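Local coordinates for protein EccC5 (Mycobacterium xenopi RIVM700367, PDB 7B9F) that probably acts as the FtsK/SpoIIIE-type ATPase of the ESX-5 type VII secretion system, helping to drive protein export across the mycobacterial inner membrane, at residues Leu139-Glu150 / Cys239-His249; Val162-Thr170 / Ala391-Gln399. All coordinates share one frame; numbering follows the deposited sequence.

Contact 1 (Leu139-Glu150 / Cys239-His249)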
loop_
_atom_site.group_PDB
_atom_site.type_symbol
_atom_site.label_atom_id
_atom_site.label_comp_id
_atom_site.label_asym_id
_atom_site.label_seq_id
_atom_site.Cartn_x
_atom_site.Cartn_y
_atom_site.Cartn_z
ATOM N N LEU C 139 -27.011 2.635 8.779
ATOM C CA LEU C 139 -28.369 3.142 8.700
ATOM C C LEU C 139 -28.433 4.657 8.589
ATOM O O LEU C 139 -29.509 5.231 8.765
ATOM C CB LEU C 139 -29.175 2.675 9.907
ATOM C CG LEU C 139 -29.306 1.165 10.050
ATOM C CD1 LEU C 139 -30.201 0.848 11.212
ATOM C CD2 LEU C 139 -29.856 0.571 8.783
ATOM N N ALA C 140 -27.306 5.318 8.327
ATOM C CA ALA C 140 -27.337 6.750 8.065
ATOM C C ALA C 140 -28.083 7.073 6.779
ATOM O O ALA C 140 -28.685 8.145 6.672
ATOM C CB ALA C 140 -25.919 7.302 8.001
ATOM N N ALA C 141 -28.059 6.175 5.798
ATOM C CA ALA C 141 -28.820 6.349 4.563
ATOM C C ALA C 141 -30.291 6.066 4.854
ATOM O O ALA C 141 -30.814 4.977 4.618
ATOM C CB ALA C 141 -28.280 5.441 3.470
ATOM N N ALA C 142 -30.965 7.084 5.383
ATOM C CA ALA C 142 -32.272 6.942 6.003
ATOM C C ALA C 142 -33.433 7.328 5.095
ATOM O O ALA C 142 -34.405 7.908 5.585
ATOM C CB ALA C 142 -32.332 7.768 7.287
ATOM N N VAL C 143 -33.364 7.037 3.794
ATOM C CA VAL C 143 -34.500 7.269 2.904
ATOM C C VAL C 143 -34.395 6.320 1.712
ATOM O O VAL C 143 -33.310 5.855 1.360
ATOM C CB VAL C 143 -34.568 8.753 2.471
ATOM C CG1 VAL C 143 -33.406 9.108 1.570
ATOM C CG2 VAL C 143 -35.916 9.108 1.853
ATOM N N GLY C 144 -35.540 6.029 1.095
ATOM C CA GLY C 144 -35.620 5.131 -0.043
ATOM C C GLY C 144 -35.991 3.711 0.324
ATOM O O GLY C 144 -37.021 3.202 -0.125
ATOM N N SER C 145 -35.159 3.054 1.123
ATOM C CA SER C 145 -35.498 1.770 1.716
ATOM C C SER C 145 -36.072 1.906 3.115
ATOM O O SER C 145 -36.299 0.891 3.776
ATOM C CB SER C 145 -34.272 0.858 1.761
ATOM O OG SER C 145 -33.860 0.477 0.465
ATOM N N SER C 146 -36.285 3.126 3.587
ATOM C CA SER C 146 -36.726 3.340 4.954
ATOM C C SER C 146 -38.153 2.857 5.143
ATOM O O SER C 146 -39.022 3.105 4.305
ATOM C CB SER C 146 -36.625 4.822 5.308
ATOM O OG SER C 146 -36.893 5.071 6.673
ATOM N N ARG C 147 -38.377 2.156 6.253
ATOM C CA ARG C 147 -39.703 1.781 6.736
ATOM C C ARG C 147 -40.501 1.004 5.699
ATOM O O ARG C 147 -41.699 1.219 5.524
ATOM C CB ARG C 147 -40.482 3.005 7.174
ATOM C CG ARG C 147 -39.832 3.821 8.236
ATOM C CD ARG C 147 -40.706 5.003 8.377
ATOM N NE ARG C 147 -40.252 5.981 9.330
ATOM C CZ ARG C 147 -40.753 7.201 9.356
ATOM N NH1 ARG C 147 -41.693 7.525 8.486
ATOM N NH2 ARG C 147 -40.333 8.089 10.233
ATOM N N MET C 148 -39.841 0.093 5.005
ATOM C CA MET C 148 -40.511 -0.576 3.905
ATOM C C MET C 148 -41.254 -1.829 4.326
ATOM O O MET C 148 -41.742 -2.551 3.456
ATOM C CB MET C 148 -39.523 -0.930 2.794
ATOM C CG MET C 148 -38.469 -1.946 3.148
ATOM S SD MET C 148 -37.395 -2.169 1.716
ATOM C CE MET C 148 -36.219 -3.373 2.317
ATOM N N TRP C 149 -41.328 -2.134 5.616
ATOM C CA TRP C 149 -42.020 -3.351 6.005
ATOM C C TRP C 149 -43.509 -3.158 6.193
ATOM O O TRP C 149 -43.983 -2.088 6.578
ATOM C CB TRP C 149 -41.397 -3.971 7.244
ATOM C CG TRP C 149 -40.121 -4.416 6.826
ATOM C CD1 TRP C 149 -38.937 -3.792 6.988
ATOM C CD2 TRP C 149 -39.899 -5.456 5.894
ATOM N NE1 TRP C 149 -37.954 -4.464 6.320
ATOM C CE2 TRP C 149 -38.533 -5.488 5.627
ATOM C CE3 TRP C 149 -40.725 -6.417 5.303
ATOM C CZ2 TRP C 149 -37.980 -6.425 4.801
ATOM C CZ3 TRP C 149 -40.180 -7.336 4.484
ATOM C CH2 TRP C 149 -38.826 -7.340 4.235
ATOM N N GLU C 150 -44.241 -4.232 5.921
ATOM C CA GLU C 150 -45.689 -4.207 5.838
ATOM C C GLU C 150 -46.299 -5.193 6.814
ATOM O O GLU C 150 -45.816 -6.316 6.970
ATOM C CB GLU C 150 -46.156 -4.514 4.420
ATOM C CG GLU C 150 -45.792 -3.443 3.407
ATOM C CD GLU C 150 -46.510 -2.117 3.633
ATOM O OE1 GLU C 150 -46.119 -1.120 2.995
ATOM O OE2 GLU C 150 -47.499 -2.072 4.391
ATOM N N CYS C 239 -32.366 0.816 16.841
ATOM C CA CYS C 239 -32.133 1.481 15.571
ATOM C C CYS C 239 -32.605 0.630 14.401
ATOM O O CYS C 239 -33.135 1.162 13.421
ATOM C CB CYS C 239 -30.658 1.816 15.449
ATOM S SG CYS C 239 -30.270 3.339 16.304
ATOM N N GLN C 240 -32.431 -0.691 14.483
ATOM C CA GLN C 240 -32.927 -1.554 13.418
ATOM C C GLN C 240 -34.442 -1.499 13.323
ATOM O O GLN C 240 -34.995 -1.412 12.219
ATOM C CB GLN C 240 -32.464 -2.988 13.636
ATOM C CG GLN C 240 -30.997 -3.214 13.399
ATOM C CD GLN C 240 -30.642 -3.291 11.948
ATOM O OE1 GLN C 240 -31.506 -3.259 11.079
ATOM N NE2 GLN C 240 -29.358 -3.403 11.671
ATOM N N LEU C 241 -35.133 -1.537 14.466
ATOM C CA LEU C 241 -36.586 -1.396 14.436
ATOM C C LEU C 241 -36.996 -0.053 13.862
ATOM O O LEU C 241 -37.927 0.027 13.056
ATOM C CB LEU C 241 -37.208 -1.537 15.819
ATOM C CG LEU C 241 -37.556 -2.839 16.522
ATOM C CD1 LEU C 241 -38.617 -3.570 15.727
ATOM C CD2 LEU C 241 -36.399 -3.708 16.850
ATOM N N ALA C 242 -36.332 1.018 14.290
ATOM C CA ALA C 242 -36.735 2.348 13.858
ATOM C C ALA C 242 -36.536 2.535 12.367
ATOM O O ALA C 242 -37.378 3.136 11.696
ATOM C CB ALA C 242 -35.967 3.408 14.638
ATOM N N PHE C 243 -35.429 2.034 11.822
ATOM C CA PHE C 243 -35.213 2.186 10.392
ATOM C C PHE C 243 -36.156 1.311 9.587
ATOM O O PHE C 243 -36.761 1.774 8.617
ATOM C CB PHE C 243 -33.773 1.874 10.015
ATOM C CG PHE C 243 -33.544 1.868 8.541
ATOM C CD1 PHE C 243 -33.495 3.045 7.835
ATOM C CD2 PHE C 243 -33.392 0.682 7.861
ATOM C CE1 PHE C 243 -33.299 3.039 6.479
ATOM C CE2 PHE C 243 -33.191 0.674 6.506
ATOM C CZ PHE C 243 -33.144 1.854 5.815
ATOM N N SER C 244 -36.297 0.045 9.955
ATOM C CA SER C 244 -37.025 -0.841 9.064
ATOM C C SER C 244 -38.531 -0.771 9.228
ATOM O O SER C 244 -39.247 -1.075 8.276
ATOM C CB SER C 244 -36.576 -2.282 9.261
ATOM O OG SER C 244 -36.833 -2.698 10.580
ATOM N N HIS C 245 -39.041 -0.371 10.382
ATOM C CA HIS C 245 -40.479 -0.369 10.615
ATOM C C HIS C 245 -40.986 1.037 10.873
ATOM O O HIS C 245 -40.374 1.805 11.615
ATOM C CB HIS C 245 -40.841 -1.260 11.778
ATOM C CG HIS C 245 -40.500 -2.692 11.555
ATOM N ND1 HIS C 245 -39.205 -3.152 11.523
ATOM C CD2 HIS C 245 -41.288 -3.767 11.343
ATOM C CE1 HIS C 245 -39.208 -4.453 11.308
ATOM N NE2 HIS C 245 -40.461 -4.849 11.192
ATOM N N GLY C 246 -42.120 1.359 10.274
ATOM C CA GLY C 246 -42.687 2.675 10.389
ATOM C C GLY C 246 -43.279 2.910 11.755
ATOM O O GLY C 246 -43.525 1.975 12.515
ATOM N N PRO C 247 -43.487 4.176 12.110
ATOM C CA PRO C 247 -44.110 4.486 13.400
ATOM C C PRO C 247 -45.524 3.982 13.532
ATOM O O PRO C 247 -46.022 3.871 14.656
ATOM C CB PRO C 247 -44.070 6.014 13.441
ATOM C CG PRO C 247 -42.907 6.358 12.620
ATOM C CD PRO C 247 -42.924 5.377 11.489
ATOM N N ASP C 248 -46.200 3.691 12.429
ATOM C CA ASP C 248 -47.557 3.186 12.511
ATOM C C ASP C 248 -47.625 1.689 12.764
ATOM O O ASP C 248 -48.690 1.187 13.122
ATOM C CB ASP C 248 -48.323 3.570 11.244
ATOM C CG ASP C 248 -47.730 2.967 9.981
ATOM O OD1 ASP C 248 -46.693 2.279 10.045
ATOM O OD2 ASP C 248 -48.306 3.198 8.900
ATOM N N HIS C 249 -46.526 0.967 12.577
ATOM C CA HIS C 249 -46.512 -0.466 12.825
ATOM C C HIS C 249 -45.821 -0.849 14.120
ATOM O O HIS C 249 -46.211 -1.837 14.742
ATOM C CB HIS C 249 -45.833 -1.199 11.670
ATOM C CG HIS C 249 -46.554 -1.067 10.367
ATOM N ND1 HIS C 249 -45.965 -1.368 9.160
ATOM C CD2 HIS C 249 -47.821 -0.689 10.084
ATOM C CE1 HIS C 249 -46.836 -1.169 8.188
ATOM N NE2 HIS C 249 -47.971 -0.760 8.722
#
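Leu139 lays its CD2 methyl over one face of the Phe243 ring in a CH-pi contact, 4.0 Å from the ring centroid and 27° off the normal. Its other methyl, CD1, lies 3.7 Å from Cys239 O. Phe243 reaches the loop because its CG stands anti to the backbone N (chi1 174°); the CA of Ala142 meets the ring at its edge, while Ala141 O, Ser145 O and Ser146 CA approach it obliquely. The loop thus curls round the C-terminal end of helix 227-244, and a type II beta turn from Ser145 to Met148 brings its backbone against the last helical turn. There Arg147 N donates to Phe243 O over 2.9 Å, nearly in line with the carbonyl. The Arg147 side chain, extended from CG to NE, runs past Gly246 CA and crosses Pro247 at about a right angle, so that Pro247 CD sits 3.5 Å above the centre of the guanidinium. Trp149 turns the CD1 edge of its indole to Ser244 O, close to the ring plane, and sets its CB over one face of the His245 imidazole. That imidazole is held in turn by a bond from ND1 to Ser244 OG (2.6 Å), and Ser244 OG donates to Gln240 O at 2.8 Å. This carbonyl also accepts from Ser244 N, the two donors coming from opposite faces of its plane. Beyond the helix end, His249 ND1 makes a weak hydrogen bond of 3.3 Å to Trp149 O. Phe408, on helix 402-412, packs against Leu139 and Cys239, and Phe160 meets the His245 ring edge-to-face.

Contact 2 (Val162-Thr170 / Ala391-Gln399)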
loop_
_atom_site.group_PDB
_atom_site.type_symbol
_atom_site.label_atom_id
_atom_site.label_comp_id
_atom_site.label_asym_id
_atom_site.label_seq_id
_atom_site.Cartn_x
_atom_site.Cartn_y
_atom_site.Cartn_z
ATOM N N VAL C 162 -38.872 -9.444 12.292
ATOM C CA VAL C 162 -37.569 -9.977 12.642
ATOM C C VAL C 162 -36.524 -8.891 12.457
ATOM O O VAL C 162 -36.624 -8.066 11.544
ATOM C CB VAL C 162 -37.267 -11.232 11.803
ATOM C CG1 VAL C 162 -37.083 -10.912 10.352
ATOM C CG2 VAL C 162 -36.126 -11.959 12.356
ATOM N N VAL C 163 -35.578 -8.820 13.393
ATOM C CA VAL C 163 -34.567 -7.771 13.396
ATOM C C VAL C 163 -33.188 -8.379 13.583
ATOM O O VAL C 163 -33.027 -9.444 14.180
ATOM C CB VAL C 163 -34.830 -6.704 14.476
ATOM C CG1 VAL C 163 -36.237 -6.205 14.374
ATOM C CG2 VAL C 163 -34.602 -7.264 15.850
ATOM N N ARG C 164 -32.190 -7.693 13.049
ATOM C CA ARG C 164 -30.822 -8.166 13.128
ATOM C C ARG C 164 -30.268 -7.923 14.517
ATOM O O ARG C 164 -30.534 -6.890 15.130
ATOM C CB ARG C 164 -29.959 -7.451 12.093
ATOM C CG ARG C 164 -28.498 -7.806 12.138
ATOM C CD ARG C 164 -27.731 -7.018 11.125
ATOM N NE ARG C 164 -26.314 -6.992 11.437
ATOM C CZ ARG C 164 -25.370 -6.842 10.525
ATOM N NH1 ARG C 164 -25.701 -6.711 9.252
ATOM N NH2 ARG C 164 -24.097 -6.836 10.877
ATOM N N VAL C 165 -29.501 -8.883 15.018
ATOM C CA VAL C 165 -28.839 -8.732 16.302
ATOM C C VAL C 165 -27.331 -8.895 16.201
ATOM O O VAL C 165 -26.603 -8.366 17.054
ATOM C CB VAL C 165 -29.429 -9.721 17.332
ATOM C CG1 VAL C 165 -29.047 -11.136 17.006
ATOM C CG2 VAL C 165 -29.058 -9.359 18.746
ATOM N N GLY C 166 -26.816 -9.535 15.164
ATOM C CA GLY C 166 -25.384 -9.697 15.036
ATOM C C GLY C 166 -25.054 -10.460 13.778
ATOM O O GLY C 166 -25.852 -10.506 12.845
ATOM N N VAL C 167 -23.872 -11.062 13.756
ATOM C CA VAL C 167 -23.450 -11.903 12.647
ATOM C C VAL C 167 -23.038 -13.264 13.181
ATOM O O VAL C 167 -22.574 -13.392 14.316
ATOM C CB VAL C 167 -22.303 -11.264 11.845
ATOM C CG1 VAL C 167 -22.767 -9.996 11.202
ATOM C CG2 VAL C 167 -21.141 -10.969 12.747
ATOM N N GLY C 168 -23.213 -14.289 12.359
ATOM C CA GLY C 168 -22.918 -15.636 12.797
ATOM C C GLY C 168 -23.153 -16.638 11.694
ATOM O O GLY C 168 -23.227 -16.280 10.521
ATOM N N MET C 169 -23.268 -17.902 12.084
ATOM C CA MET C 169 -23.445 -19.004 11.153
ATOM C C MET C 169 -24.913 -19.215 10.827
ATOM O O MET C 169 -25.793 -18.904 11.628
ATOM C CB MET C 169 -22.904 -20.297 11.743
ATOM C CG MET C 169 -21.437 -20.318 11.937
ATOM S SD MET C 169 -20.892 -21.901 12.581
ATOM C CE MET C 169 -21.456 -21.770 14.269
ATOM N N THR C 170 -25.166 -19.785 9.655
ATOM C CA THR C 170 -26.496 -20.280 9.331
ATOM C C THR C 170 -26.365 -21.366 8.279
ATOM O O THR C 170 -25.372 -21.424 7.553
ATOM C CB THR C 170 -27.423 -19.165 8.844
ATOM O OG1 THR C 170 -28.750 -19.681 8.701
ATOM C CG2 THR C 170 -26.964 -18.627 7.525
ATOM N N ALA C 391 -27.220 -24.646 25.219
ATOM C CA ALA C 391 -26.755 -23.368 24.707
ATOM C C ALA C 391 -25.558 -23.560 23.790
ATOM O O ALA C 391 -24.678 -24.382 24.048
ATOM C CB ALA C 391 -26.387 -22.435 25.854
ATOM N N TRP C 392 -25.528 -22.784 22.717
ATOM C CA TRP C 392 -24.484 -22.869 21.715
ATOM C C TRP C 392 -24.242 -21.464 21.194
ATOM O O TRP C 392 -25.013 -20.546 21.479
ATOM C CB TRP C 392 -24.883 -23.853 20.605
ATOM C CG TRP C 392 -23.873 -24.080 19.523
ATOM C CD1 TRP C 392 -24.052 -23.872 18.189
ATOM C CD2 TRP C 392 -22.531 -24.547 19.678
ATOM N NE1 TRP C 392 -22.908 -24.181 17.502
ATOM C CE2 TRP C 392 -21.958 -24.598 18.395
ATOM C CE3 TRP C 392 -21.758 -24.930 20.776
ATOM C CZ2 TRP C 392 -20.657 -25.017 18.180
ATOM C CZ3 TRP C 392 -20.466 -25.342 20.560
ATOM C CH2 TRP C 392 -19.926 -25.382 19.273
ATOM N N PHE C 393 -23.137 -21.293 20.469
ATOM C CA PHE C 393 -22.806 -20.022 19.837
ATOM C C PHE C 393 -23.957 -19.554 18.965
ATOM O O PHE C 393 -24.528 -20.332 18.201
ATOM C CB PHE C 393 -21.535 -20.193 18.998
ATOM C CG PHE C 393 -21.126 -18.971 18.218
ATOM C CD1 PHE C 393 -21.630 -18.715 16.954
ATOM C CD2 PHE C 393 -20.197 -18.104 18.737
ATOM C CE1 PHE C 393 -21.240 -17.605 16.255
ATOM C CE2 PHE C 393 -19.804 -16.993 18.034
ATOM C CZ PHE C 393 -20.324 -16.748 16.794
ATOM N N PHE C 394 -24.303 -18.282 19.089
ATOM C CA PHE C 394 -25.411 -17.741 18.321
ATOM C C PHE C 394 -24.993 -16.631 17.378
ATOM O O PHE C 394 -25.252 -16.722 16.176
ATOM C CB PHE C 394 -26.497 -17.231 19.259
ATOM C CG PHE C 394 -27.620 -16.563 18.556
ATOM C CD1 PHE C 394 -28.466 -17.289 17.752
ATOM C CD2 PHE C 394 -27.847 -15.219 18.715
ATOM C CE1 PHE C 394 -29.507 -16.683 17.109
ATOM C CE2 PHE C 394 -28.891 -14.611 18.077
ATOM C CZ PHE C 394 -29.720 -15.344 17.270
ATOM N N ALA C 395 -24.347 -15.590 17.888
ATOM C CA ALA C 395 -23.975 -14.455 17.064
ATOM C C ALA C 395 -22.921 -13.645 17.788
ATOM O O ALA C 395 -22.795 -13.709 19.011
ATOM C CB ALA C 395 -25.178 -13.569 16.746
ATOM N N LEU C 396 -22.170 -12.879 17.015
ATOM C CA LEU C 396 -21.324 -11.833 17.562
ATOM C C LEU C 396 -22.119 -10.539 17.540
ATOM O O LEU C 396 -22.466 -10.043 16.467
ATOM C CB LEU C 396 -20.038 -11.701 16.758
ATOM C CG LEU C 396 -19.134 -10.566 17.193
ATOM C CD1 LEU C 396 -18.678 -10.802 18.603
ATOM C CD2 LEU C 396 -17.954 -10.532 16.291
ATOM N N ALA C 397 -22.405 -10.003 18.722
ATOM C CA ALA C 397 -23.387 -8.939 18.859
ATOM C C ALA C 397 -22.940 -7.667 18.161
ATOM O O ALA C 397 -21.758 -7.326 18.153
ATOM C CB ALA C 397 -23.631 -8.645 20.331
ATOM N N ASP C 398 -23.898 -6.970 17.566
ATOM C CA ASP C 398 -23.646 -5.655 16.992
ATOM C C ASP C 398 -23.764 -4.628 18.103
ATOM O O ASP C 398 -24.863 -4.217 18.468
ATOM C CB ASP C 398 -24.627 -5.357 15.867
ATOM C CG ASP C 398 -24.163 -5.894 14.538
ATOM O OD1 ASP C 398 -22.938 -5.913 14.304
ATOM O OD2 ASP C 398 -25.020 -6.281 13.716
ATOM N N GLN C 399 -22.633 -4.210 18.654
ATOM C CA GLN C 399 -22.620 -3.205 19.704
ATOM C C GLN C 399 -22.436 -1.843 19.061
ATOM O O GLN C 399 -21.471 -1.629 18.323
ATOM C CB GLN C 399 -21.502 -3.480 20.701
ATOM C CG GLN C 399 -21.669 -4.771 21.450
ATOM C CD GLN C 399 -20.345 -5.382 21.821
ATOM O OE1 GLN C 399 -19.782 -5.081 22.870
ATOM N NE2 GLN C 399 -19.831 -6.242 20.956
#
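With CG anti to the backbone N (chi1 177°) and the chain extended as far as NE, Arg164 reaches Asp398, whose chi1 of -86° leaves its carboxylate beside its own backbone N. The two side chains cross at about a right angle in a buried salt bridge carried by one oxygen: OD2 of Asp398 takes NE of Arg164 at 2.7 Å, nearly along its C-O axis, and NH2 more weakly at 3.0 Å. The strands that carry this pair run antiparallel but strongly twisted, 129° between their directions. Val167 and Leu396 form a hydrogen-bonded pair, with Leu396 N to Val167 O at 2.8 Å and Val167 N to Leu396 O at 3.2 Å; just past the strand end, Asp398 N donates to Val165 O at 3.1 Å. Gly166 faces Ala397 as the adjacent non-hydrogen-bonded pair. Val165 points CG1 at CE2 of Phe394, 3.6 Å away, and Met169 bends at its last torsion to bring CE near Phe393 and Trp392. Strand 162-170 has strand 209-214 on its other edge, where Val165 and Gly166 form a classic bulge opposite Lys211; strand 392-397 is flanked by strand 373-376, with Phe394 and Ala395 bulging opposite Ile374, while helix 227-244 packs on Val163 and Ala397.

Overall arrangement
The four segments alternate along the chain, 139-150, 162-170, 239-249 and 391-399, so the two contacts interlock parts of the modelled N-terminal region that are distant in sequence. Their centres lie about 21 Å apart. Helix 227-244 links them: its C-terminal end belongs to contact 1, while Leu241 CD2 comes within 3.5 Å of Val163 CG1 on strand 162-170 of contact 2. Contact 2 pairs neighbouring strands in the antiparallel part of a mixed sheet, close to the chain centre; contact 1 lies farther out, where helix 227-244 leads into strand 250-256 in the parallel part of that sheet. Side chains of both contacts also meet other proteins of the assembly.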